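Local structure of CDP-glucose 4,6-dehydratase (Salmonella enterica subsp. enterica serovar Typhi, 1WVG) at residues Gln90-Leu95 against Asp201-Arg206; Thr131-Tyr136 against His301-Asp306; Arg213-Asn218 against Thr281-Asp286. The protein converts CDP-D-glucose into CDP-4-dehydro-6-deoxy-D-glucose and water with NAD(+) as cofactor, a step toward the 3,6-dideoxy-D-mannose of the lipopolysaccharide O-antigen. All coordinates share one frame; numbering follows the deposited sequence.

Contact 1: residues Gln90-Leu95 against Asp201-Arg206; sequences QPLVRL and DWAKDR. With CXY (cytidine-5'-diphospho-beta-D-xylose), chain D; APR (adenosine-5-diphosphoribose), chain C.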
# COMPACT_ATOMS: atom_id res chain seq x y z
N GLN A 90 2.57 29.21 -10.96
CA GLN A 90 1.29 29.42 -11.60
C GLN A 90 0.48 28.52 -10.64
O GLN A 90 0.56 27.27 -10.74
CB GLN A 90 1.35 28.89 -13.04
CG GLN A 90 0.05 29.14 -13.84
CD GLN A 90 -1.22 28.69 -13.12
OE1 GLN A 90 -1.73 29.41 -12.28
NE2 GLN A 90 -1.80 27.53 -13.46
N PRO A 91 -0.17 29.12 -9.60
CA PRO A 91 -0.82 28.29 -8.59
C PRO A 91 -2.29 27.92 -8.82
O PRO A 91 -2.89 27.29 -7.95
CB PRO A 91 -0.76 29.15 -7.34
CG PRO A 91 -0.99 30.55 -7.84
CD PRO A 91 -0.45 30.55 -9.26
N LEU A 92 -2.89 28.29 -9.95
CA LEU A 92 -4.31 27.99 -10.14
C LEU A 92 -4.73 26.81 -11.00
O LEU A 92 -4.21 26.56 -12.10
CB LEU A 92 -5.10 29.27 -10.49
CG LEU A 92 -4.55 30.51 -9.81
CD1 LEU A 92 -5.12 31.72 -10.56
CD2 LEU A 92 -4.94 30.59 -8.35
N VAL A 93 -5.76 26.11 -10.48
CA VAL A 93 -6.34 24.93 -11.10
C VAL A 93 -7.00 25.10 -12.48
O VAL A 93 -6.57 24.51 -13.48
CB VAL A 93 -7.25 24.14 -10.12
CG1 VAL A 93 -7.91 22.98 -10.86
CG2 VAL A 93 -6.46 23.56 -8.94
N ARG A 94 -8.09 25.88 -12.50
CA ARG A 94 -8.86 26.12 -13.72
C ARG A 94 -7.97 26.70 -14.80
O ARG A 94 -8.04 26.28 -15.95
CB ARG A 94 -10.16 26.89 -13.50
CG ARG A 94 -10.92 26.47 -12.23
CD ARG A 94 -12.44 26.70 -12.25
NE ARG A 94 -12.88 28.09 -12.29
CZ ARG A 94 -13.93 28.48 -12.99
NH1 ARG A 94 -14.64 27.62 -13.71
NH2 ARG A 94 -14.31 29.76 -12.97
N LEU A 95 -7.12 27.64 -14.40
CA LEU A 95 -6.15 28.22 -15.31
C LEU A 95 -5.21 27.17 -15.90
O LEU A 95 -4.93 27.19 -17.11
CB LEU A 95 -5.37 29.38 -14.67
CG LEU A 95 -4.25 29.86 -15.58
CD1 LEU A 95 -4.84 30.18 -16.95
CD2 LEU A 95 -3.64 31.12 -14.98
N ASP A 201 -5.70 38.61 -0.54
CA ASP A 201 -5.61 37.69 -1.68
C ASP A 201 -6.62 38.00 -2.76
O ASP A 201 -7.85 37.92 -2.53
CB ASP A 201 -5.75 36.20 -1.31
CG ASP A 201 -5.46 35.23 -2.44
OD1 ASP A 201 -5.84 34.06 -2.41
OD2 ASP A 201 -4.73 35.71 -3.44
N TRP A 202 -6.07 38.31 -3.94
CA TRP A 202 -6.92 38.65 -5.06
C TRP A 202 -6.96 37.61 -6.13
O TRP A 202 -7.64 37.84 -7.13
CB TRP A 202 -6.73 40.09 -5.64
CG TRP A 202 -7.35 41.11 -4.73
CD1 TRP A 202 -8.65 41.55 -4.76
CD2 TRP A 202 -6.74 41.75 -3.59
NE1 TRP A 202 -8.88 42.45 -3.74
CE2 TRP A 202 -7.73 42.60 -3.00
CE3 TRP A 202 -5.45 41.73 -3.04
CZ2 TRP A 202 -7.45 43.39 -1.88
CZ3 TRP A 202 -5.18 42.53 -1.94
CH2 TRP A 202 -6.16 43.34 -1.35
N ALA A 203 -6.23 36.48 -5.92
CA ALA A 203 -6.18 35.39 -6.89
C ALA A 203 -7.53 35.13 -7.53
O ALA A 203 -8.56 35.26 -6.87
CB ALA A 203 -5.69 34.08 -6.26
N LYS A 204 -7.53 34.73 -8.82
CA LYS A 204 -8.77 34.45 -9.55
C LYS A 204 -9.33 33.07 -9.21
O LYS A 204 -8.57 32.12 -9.04
CB LYS A 204 -8.73 34.73 -11.07
CG LYS A 204 -8.34 36.16 -11.46
CD LYS A 204 -9.41 37.22 -11.19
CE LYS A 204 -8.85 38.62 -10.97
NZ LYS A 204 -7.37 38.67 -10.82
N ASP A 205 -10.68 33.00 -9.12
CA ASP A 205 -11.44 31.81 -8.82
C ASP A 205 -11.31 31.24 -7.42
O ASP A 205 -11.96 30.23 -7.09
CB ASP A 205 -11.22 30.73 -9.89
CG ASP A 205 -11.93 31.07 -11.16
OD1 ASP A 205 -12.99 31.69 -11.21
OD2 ASP A 205 -11.27 30.63 -12.21
N ARG A 206 -10.49 31.86 -6.57
CA ARG A 206 -10.35 31.32 -5.22
C ARG A 206 -11.60 31.70 -4.48
O ARG A 206 -12.21 32.71 -4.79
CB ARG A 206 -9.06 31.72 -4.52
CG ARG A 206 -7.79 31.15 -5.19
CD ARG A 206 -6.59 31.28 -4.24
NE ARG A 206 -5.36 30.72 -4.75
CZ ARG A 206 -4.14 31.18 -4.44
NH1 ARG A 206 -3.93 32.22 -3.63
NH2 ARG A 206 -3.06 30.59 -4.96
O1B CXY D . -8.29 24.31 -3.69
PB CXY D . -7.93 25.34 -4.74
O2B CXY D . -8.35 24.97 -6.13
O1' CXY D . -6.31 25.62 -4.70
O3A CXY D . -8.67 26.54 -4.10
PA CXY D . -10.01 27.37 -4.55
O1A CXY D . -10.15 28.45 -3.55
O2A CXY D . -9.89 27.84 -5.95
O5D CXY D . -11.13 26.24 -4.46
C5D CXY D . -11.59 25.85 -3.16
C4D CXY D . -12.88 25.08 -3.32
O4D CXY D . -13.96 26.04 -3.37
C3D CXY D . -13.01 24.16 -4.54
O3D CXY D . -13.79 22.93 -4.32
C2D CXY D . -13.73 25.15 -5.47
O2D CXY D . -14.41 24.40 -6.49
C1D CXY D . -14.72 25.77 -4.51
N1 CXY D . -15.29 27.04 -4.98
C6 CXY D . -14.46 28.12 -5.23
C5 CXY D . -14.92 29.28 -5.63
C4 CXY D . -16.31 29.49 -5.86
N3 CXY D . -17.10 28.36 -5.58
C2 CXY D . -16.66 27.12 -5.15
N4 CXY D . -16.83 30.52 -6.27
O2 CXY D . -17.41 26.16 -4.94
C1' CXY D . -5.92 26.59 -3.75
C2' CXY D . -4.82 27.39 -4.39
C3' CXY D . -3.69 26.42 -4.69
C4' CXY D . -3.20 25.76 -3.39
C5' CXY D . -4.37 25.08 -2.69
O2' CXY D . -5.25 27.99 -5.63
O3' CXY D . -2.57 27.14 -5.23
O4' CXY D . -2.16 24.83 -3.68
O5' CXY D . -5.45 26.00 -2.49
N1 APR C . 8.65 33.49 -12.71
C2 APR C . 8.73 34.10 -11.51
N3 APR C . 7.79 34.27 -10.62
C4 APR C . 6.62 33.73 -11.02
C5 APR C . 6.37 33.06 -12.17
C6 APR C . 7.46 32.95 -13.09
N6 APR C . 7.46 32.31 -14.28
N7 APR C . 5.06 32.62 -12.21
C8 APR C . 4.53 33.05 -11.07
N9 APR C . 5.44 33.72 -10.32
C1' APR C . 5.27 34.36 -9.02
C2' APR C . 4.27 35.48 -9.10
O2' APR C . 4.86 36.63 -9.72
C3' APR C . 4.01 35.67 -7.60
O3' APR C . 5.01 36.38 -6.85
O4' APR C . 4.67 33.45 -8.15
C4' APR C . 3.94 34.18 -7.16
C5' APR C . 2.57 33.58 -7.19
O5' APR C . 1.80 34.20 -6.13
PA APR C . 0.18 34.09 -6.07
O1A APR C . -0.46 33.94 -7.44
O2A APR C . -0.33 35.15 -5.06
O3A APR C . 0.00 32.68 -5.39
PB APR C . 0.22 32.30 -3.83
O1B APR C . -1.16 32.02 -3.27
O2B APR C . 1.13 33.29 -3.12
O5D APR C . 1.11 30.99 -3.99
C5D APR C . 2.45 31.02 -3.48
O4D APR C . 2.38 28.71 -2.59
O1D APR C . 0.38 27.49 -2.66
C1D APR C . 1.70 27.69 -3.26
O2D APR C . 1.52 27.14 -5.64
C2D APR C . 1.52 28.20 -4.67
O3D APR C . 3.83 28.00 -5.21
C3D APR C . 2.81 28.95 -4.90
C4D APR C . 3.00 29.62 -3.56
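R94 and D205 form a salt bridge across the segments, held by two unequal bonds. NH2 of R94 donates to OD1 of D205 over 2.9 Å at a nearly straight 172°, in the plane of the guanidinium. NE of R94 reaches OD2 of D205 at 3.0 Å, but the angle at its hydrogen is only 136°, a weak bond. The two flat groups are turned 61° apart, and NH2 meets OD1 from above the carboxylate plane.

The apolar part of the contact is carried by L92, whose side chain crosses that of R206 at about a right angle. Its CD2 lies 3.6 Å from NE of R206, oblique to the guanidinium, and also touches CB of A203, while CD1 rests against the carbonyl oxygen of K204. CG of P91 approaches NH2 of R206 at 3.5 Å.

The chain of R206, extended from CG to NE, carries NE to the xylose; the guanidinium beyond it lies between the two ligands. NE donates to O2' of CDP-xylose at 2.9 Å, and both NH1 and NH2 donate to O1B of the ADP-ribose diphosphate. P91 contributes its carbonyl oxygen, which accepts from O3' of the xylose at 2.7 Å.

Behind this shell, NH1 of R206 also forms a salt bridge with OD1 of D201, 2.9 Å long and in the guanidinium plane, which helps fix the rotation of that group. OD2 of D201 accepts from the backbone N of A203, closing an Asx turn. On the other segment the Q90 amide spans L92, OE1 taking its N-H and NE2 donating to its O; L92 is the N-cap of helix 93-98. One arginine thus links a sugar hydroxyl to a phosphate oxygen of the ADP-ribose, the part of NAD(+) present here, whose negative charge it probably helps to offset.

Contact 2: residues Thr131-Tyr136 against His301-Asp306; sequences TSDKCY and HYLKLD. With CXY (cytidine-5'-diphospho-beta-D-xylose), chain D.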
# COMPACT_ATOMS: atom_id res chain seq x y z
N THR A 131 5.51 23.38 -2.14
CA THR A 131 4.80 22.66 -3.18
C THR A 131 3.31 22.95 -3.06
O THR A 131 2.87 24.09 -3.22
CB THR A 131 5.20 21.16 -3.31
OG1 THR A 131 4.87 20.47 -2.11
CG2 THR A 131 6.69 21.03 -3.57
N SER A 132 2.51 21.97 -2.69
CA SER A 132 1.08 22.19 -2.54
C SER A 132 0.41 20.99 -1.91
O SER A 132 0.89 19.84 -2.01
CB SER A 132 0.54 22.26 -3.96
OG SER A 132 -0.87 22.29 -4.02
N ASP A 133 -0.75 21.24 -1.33
CA ASP A 133 -1.55 20.15 -0.78
C ASP A 133 -2.07 19.26 -1.94
O ASP A 133 -2.46 18.11 -1.76
CB ASP A 133 -2.69 20.65 0.15
CG ASP A 133 -3.71 21.62 -0.41
OD1 ASP A 133 -4.59 22.14 0.28
OD2 ASP A 133 -3.64 21.81 -1.71
N LYS A 134 -2.02 19.78 -3.18
CA LYS A 134 -2.47 19.03 -4.34
C LYS A 134 -1.45 18.08 -4.93
O LYS A 134 -1.71 17.44 -5.94
CB LYS A 134 -2.96 19.98 -5.42
CG LYS A 134 -4.02 20.85 -4.80
CD LYS A 134 -5.14 21.23 -5.74
CE LYS A 134 -5.79 22.54 -5.31
NZ LYS A 134 -6.08 22.58 -3.86
N CYS A 135 -0.29 17.97 -4.32
CA CYS A 135 0.74 17.06 -4.86
C CYS A 135 0.39 15.57 -4.77
O CYS A 135 0.87 14.72 -5.56
CB CYS A 135 2.14 17.32 -4.24
SG CYS A 135 2.24 16.90 -2.47
N TYR A 136 -0.43 15.24 -3.76
CA TYR A 136 -0.78 13.85 -3.52
C TYR A 136 -1.79 13.30 -4.50
O TYR A 136 -2.76 13.95 -4.87
CB TYR A 136 -1.39 13.66 -2.11
CG TYR A 136 -0.46 13.99 -0.94
CD1 TYR A 136 -0.64 15.16 -0.19
CD2 TYR A 136 0.59 13.14 -0.57
CE1 TYR A 136 0.20 15.48 0.88
CE2 TYR A 136 1.44 13.45 0.50
CZ TYR A 136 1.24 14.62 1.24
OH TYR A 136 2.08 14.94 2.28
N HIS A 301 -13.00 16.85 -4.82
CA HIS A 301 -14.02 17.09 -3.82
C HIS A 301 -13.42 17.16 -2.41
O HIS A 301 -13.62 18.10 -1.63
CB HIS A 301 -15.01 15.90 -3.85
CG HIS A 301 -15.62 15.80 -5.20
ND1 HIS A 301 -15.93 16.94 -5.94
CD2 HIS A 301 -15.95 14.71 -5.94
CE1 HIS A 301 -16.45 16.53 -7.09
NE2 HIS A 301 -16.48 15.19 -7.13
N TYR A 302 -12.69 16.11 -2.04
CA TYR A 302 -12.13 16.07 -0.71
C TYR A 302 -10.66 16.16 -0.71
O TYR A 302 -10.01 15.44 -1.46
CB TYR A 302 -12.40 14.76 0.02
CG TYR A 302 -13.84 14.44 0.06
CD1 TYR A 302 -14.28 13.21 -0.41
CD2 TYR A 302 -14.77 15.38 0.53
CE1 TYR A 302 -15.63 12.88 -0.40
CE2 TYR A 302 -16.13 15.06 0.53
CZ TYR A 302 -16.55 13.81 0.07
OH TYR A 302 -17.88 13.49 0.07
N LEU A 303 -10.19 17.02 0.19
CA LEU A 303 -8.77 17.22 0.41
C LEU A 303 -8.45 17.56 1.88
O LEU A 303 -8.81 18.63 2.34
CB LEU A 303 -8.13 18.23 -0.57
CG LEU A 303 -6.63 18.41 -0.33
CD1 LEU A 303 -5.97 17.03 -0.40
CD2 LEU A 303 -6.03 19.32 -1.41
N LYS A 304 -7.76 16.63 2.59
CA LYS A 304 -7.35 16.87 3.98
C LYS A 304 -5.89 16.48 4.10
O LYS A 304 -5.39 15.65 3.33
CB LYS A 304 -8.14 16.03 4.99
CG LYS A 304 -9.56 16.52 5.17
CD LYS A 304 -10.23 16.02 6.44
CE LYS A 304 -10.07 14.53 6.66
NZ LYS A 304 -10.93 14.06 7.75
N LEU A 305 -5.21 17.05 5.08
CA LEU A 305 -3.80 16.73 5.34
C LEU A 305 -3.60 16.21 6.77
O LEU A 305 -4.06 16.82 7.76
CB LEU A 305 -2.96 18.03 5.35
CG LEU A 305 -2.79 18.67 3.98
CD1 LEU A 305 -2.03 19.99 4.12
CD2 LEU A 305 -2.03 17.70 3.08
N ASP A 306 -2.86 15.10 6.90
CA ASP A 306 -2.56 14.61 8.24
C ASP A 306 -1.26 15.31 8.68
O ASP A 306 -0.24 15.22 7.99
CB ASP A 306 -2.44 13.07 8.25
CG ASP A 306 -2.21 12.56 9.66
OD1 ASP A 306 -1.37 13.01 10.40
OD2 ASP A 306 -2.97 11.56 10.02
O1B CXY D . -8.29 24.31 -3.69
PB CXY D . -7.93 25.34 -4.74
O2B CXY D . -8.35 24.97 -6.13
O1' CXY D . -6.31 25.62 -4.70
O3A CXY D . -8.67 26.54 -4.10
PA CXY D . -10.01 27.37 -4.55
O1A CXY D . -10.15 28.45 -3.55
O2A CXY D . -9.89 27.84 -5.95
O5D CXY D . -11.13 26.24 -4.46
C5D CXY D . -11.59 25.85 -3.16
C4D CXY D . -12.88 25.08 -3.32
O4D CXY D . -13.96 26.04 -3.37
C3D CXY D . -13.01 24.16 -4.54
O3D CXY D . -13.79 22.93 -4.32
C2D CXY D . -13.73 25.15 -5.47
O2D CXY D . -14.41 24.40 -6.49
C1D CXY D . -14.72 25.77 -4.51
N1 CXY D . -15.29 27.04 -4.98
C6 CXY D . -14.46 28.12 -5.23
C5 CXY D . -14.92 29.28 -5.63
C4 CXY D . -16.31 29.49 -5.86
N3 CXY D . -17.10 28.36 -5.58
C2 CXY D . -16.66 27.12 -5.15
N4 CXY D . -16.83 30.52 -6.27
O2 CXY D . -17.41 26.16 -4.94
C1' CXY D . -5.92 26.59 -3.75
C2' CXY D . -4.82 27.39 -4.39
C3' CXY D . -3.69 26.42 -4.69
C4' CXY D . -3.20 25.76 -3.39
C5' CXY D . -4.37 25.08 -2.69
O2' CXY D . -5.25 27.99 -5.63
O3' CXY D . -2.57 27.14 -5.23
O4' CXY D . -2.16 24.83 -3.68
O5' CXY D . -5.45 26.00 -2.49
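D133 and L305 mark the closest backbone approach, 7.4 Å between their CA atoms, and no hydrogen bond joins the two segments. Residues 303-305 have extended backbone angles, whereas 131-136 contains a tight turn at S132-C135: N of C135 donates to O of S132, and N of K134 donates to OG of S132 (2.9 Å, 164°), an ST turn.

L303 has the largest share of the contact, with D133 next. CD2 of L303 lies 3.4 Å from CG of D133 and nearly as close to both carboxylate oxygens, so the methyl sits over the flat of the carboxylate. D133 holds CG between its backbone N and carbonyl carbon (chi1 58°), which places CG against that methyl. CB of D133 meets CD1 of L305. Farther along, CD2 of L305 touches CE1 of Y136 at 3.8 Å, the two side chains crossing at about a right angle; the hydroxyl of Y136 is bonded to N261.

In this Rossmann fold, 131-136 directly follows strand 126-130 at the C-terminal edge of the parallel sheet, where the ligands of such proteins bind. CDP-xylose accordingly meets this segment: NZ of K134 donates to phosphate oxygen O1B over 2.8 Å and, weakly, to O1'. A weak, 3.3 Å salt bridge from the same NZ to OD2 of D133 ties the lysine to the carboxylate that L303 covers. OG of S132 sits 2.9 Å from O4' of the xylose.

The other segment is held by backbone bonds of K304 and D306 to Y145, and the amine of K304, paired with D266, also bonds to S308 of the second subunit.

Contact 3: residues Arg213-Asn218 against Thr281-Asp286; sequences RSFENN and TLWGDD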
# COMPACT_ATOMS: atom_id res chain seq x y z
N ARG A 213 -15.18 39.82 -3.00
CA ARG A 213 -15.44 40.69 -4.12
C ARG A 213 -16.94 40.93 -4.32
O ARG A 213 -17.35 42.06 -4.54
CB ARG A 213 -14.75 40.13 -5.37
CG ARG A 213 -14.96 40.97 -6.63
CD ARG A 213 -16.30 40.69 -7.31
NE ARG A 213 -16.78 41.78 -8.18
CZ ARG A 213 -18.07 42.13 -8.35
NH1 ARG A 213 -19.08 41.53 -7.70
NH2 ARG A 213 -18.34 43.14 -9.17
N SER A 214 -17.73 39.84 -4.25
CA SER A 214 -19.18 39.89 -4.38
C SER A 214 -19.78 40.67 -3.24
O SER A 214 -20.59 41.58 -3.41
CB SER A 214 -19.76 38.50 -4.31
OG SER A 214 -19.17 37.73 -5.35
N PHE A 215 -19.37 40.31 -2.05
CA PHE A 215 -19.91 41.03 -0.93
C PHE A 215 -19.72 42.53 -1.05
O PHE A 215 -20.64 43.33 -0.84
CB PHE A 215 -19.31 40.53 0.38
CG PHE A 215 -19.91 39.18 0.72
CD1 PHE A 215 -20.68 38.48 -0.21
CD2 PHE A 215 -19.70 38.60 1.97
CE1 PHE A 215 -21.24 37.23 0.07
CE2 PHE A 215 -20.25 37.35 2.27
CZ PHE A 215 -21.02 36.66 1.32
N GLU A 216 -18.48 42.86 -1.34
CA GLU A 216 -18.03 44.22 -1.48
C GLU A 216 -18.96 45.03 -2.35
O GLU A 216 -19.38 46.12 -1.97
CB GLU A 216 -16.69 44.16 -2.22
CG GLU A 216 -15.47 44.63 -1.42
CD GLU A 216 -14.39 45.00 -2.40
OE1 GLU A 216 -13.88 44.19 -3.18
OE2 GLU A 216 -14.11 46.30 -2.37
N ASN A 217 -19.22 44.45 -3.53
CA ASN A 217 -20.07 45.00 -4.58
C ASN A 217 -21.48 44.54 -4.47
O ASN A 217 -22.09 44.23 -5.48
CB ASN A 217 -19.58 44.63 -5.99
CG ASN A 217 -18.21 45.22 -6.29
OD1 ASN A 217 -17.77 46.18 -5.64
ND2 ASN A 217 -17.52 44.65 -7.27
N ASN A 218 -21.99 44.51 -3.26
CA ASN A 218 -23.35 44.10 -2.96
C ASN A 218 -23.97 43.14 -3.96
O ASN A 218 -25.11 43.32 -4.37
CB ASN A 218 -24.29 45.26 -2.59
CG ASN A 218 -23.69 46.13 -1.51
OD1 ASN A 218 -23.83 45.84 -0.29
ND2 ASN A 218 -22.98 47.18 -1.96
N THR A 281 -22.70 35.56 7.23
CA THR A 281 -22.97 36.00 8.56
C THR A 281 -21.99 37.06 9.07
O THR A 281 -22.39 38.06 9.66
CB THR A 281 -22.90 34.73 9.42
OG1 THR A 281 -24.08 33.98 9.21
CG2 THR A 281 -22.70 35.10 10.88
N LEU A 282 -20.70 36.81 8.84
CA LEU A 282 -19.65 37.69 9.27
C LEU A 282 -19.75 39.04 8.61
O LEU A 282 -19.50 40.07 9.22
CB LEU A 282 -18.35 37.02 8.81
CG LEU A 282 -17.93 36.00 9.85
CD1 LEU A 282 -16.54 35.48 9.50
CD2 LEU A 282 -17.85 36.71 11.19
N TRP A 283 -20.08 39.03 7.31
CA TRP A 283 -20.19 40.26 6.53
C TRP A 283 -21.42 41.03 6.93
O TRP A 283 -21.36 42.16 7.39
CB TRP A 283 -20.27 39.98 5.03
CG TRP A 283 -20.07 41.23 4.21
CD1 TRP A 283 -21.05 42.02 3.71
CD2 TRP A 283 -18.81 41.82 3.79
NE1 TRP A 283 -20.51 43.06 3.00
CE2 TRP A 283 -19.13 42.97 3.03
CE3 TRP A 283 -17.45 41.51 3.98
CZ2 TRP A 283 -18.12 43.76 2.47
CZ3 TRP A 283 -16.46 42.30 3.42
CH2 TRP A 283 -16.79 43.43 2.67
N GLY A 284 -22.55 40.37 6.74
CA GLY A 284 -23.83 40.97 7.06
C GLY A 284 -24.32 41.75 5.85
O GLY A 284 -24.15 41.30 4.72
N ASP A 285 -24.93 42.92 6.11
CA ASP A 285 -25.45 43.84 5.11
C ASP A 285 -25.82 43.28 3.74
O ASP A 285 -25.21 43.62 2.69
CB ASP A 285 -24.55 45.08 4.91
CG ASP A 285 -23.84 45.53 6.16
OD1 ASP A 285 -24.42 46.02 7.13
OD2 ASP A 285 -22.54 45.36 6.07
N ASP A 286 -26.87 42.44 3.78
CA ASP A 286 -27.43 41.84 2.58
C ASP A 286 -26.71 40.60 2.05
O ASP A 286 -27.31 39.87 1.24
CB ASP A 286 -27.55 42.81 1.39
CG ASP A 286 -27.90 44.28 1.65
OD1 ASP A 286 -28.55 44.66 2.61
OD2 ASP A 286 -27.45 45.05 0.68
O HOH W 1 -20.93 45.83 1.22
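F215 and W283 pack where helices 207-216 and 272-283 end, each helix leading into one of the two parallel strands 221-223 and 289-291, so that two helix-strand units lie side by side. The side chains slide past each other in opposite directions. CB of F215 stands over one face of the indole, 3.6 Å from the centroid of its five-membered ring and only 12° off the ring normal, a CH-pi contact. W283 has CG anti to its backbone N (chi1 -167°), which brings CG within 3.5 Å of CD2 of F215.

The rings themselves meet obliquely, with planes 59° apart and centroids separated by 5.0 Å. The reverse contact is different: CB of W283 meets the phenyl obliquely, at CE2 and, 3.4 Å away, at CD2 of F215. At the six-membered end, CZ2 of W283 reaches the backbone N of E216 at 3.9 Å. K334 of helix 322-337 makes a cation-pi contact with the indole.

Beyond the rings the segments share a water: it donates to O of F215 and to OD1 of N218, and at the indole edge it accepts a weak, 3.3 Å bond from NE1 of W283.

In the fold
Along the chain the segments run 90-95, 131-136, 201-206, 213-218, 281-286, 301-306. Contacts 1 and 2 therefore interleave, contact 3 follows contact 1, and both halves of contact 3 fall between those of contact 2. The centres of contacts 1 and 2 are 16 Å apart, and they touch where CG2 of V93 meets CE of K134 at 3.8 Å; both touch CDP-xylose beside the parallel sheet. Contact 3 is peripheral, its centre about 21 Å from that of contact 1 and 29 Å from that of contact 2. Helix 207-216 bridges the two zones: R206, its N-cap, binds both ligands, while its last turn packs on helix 272-283.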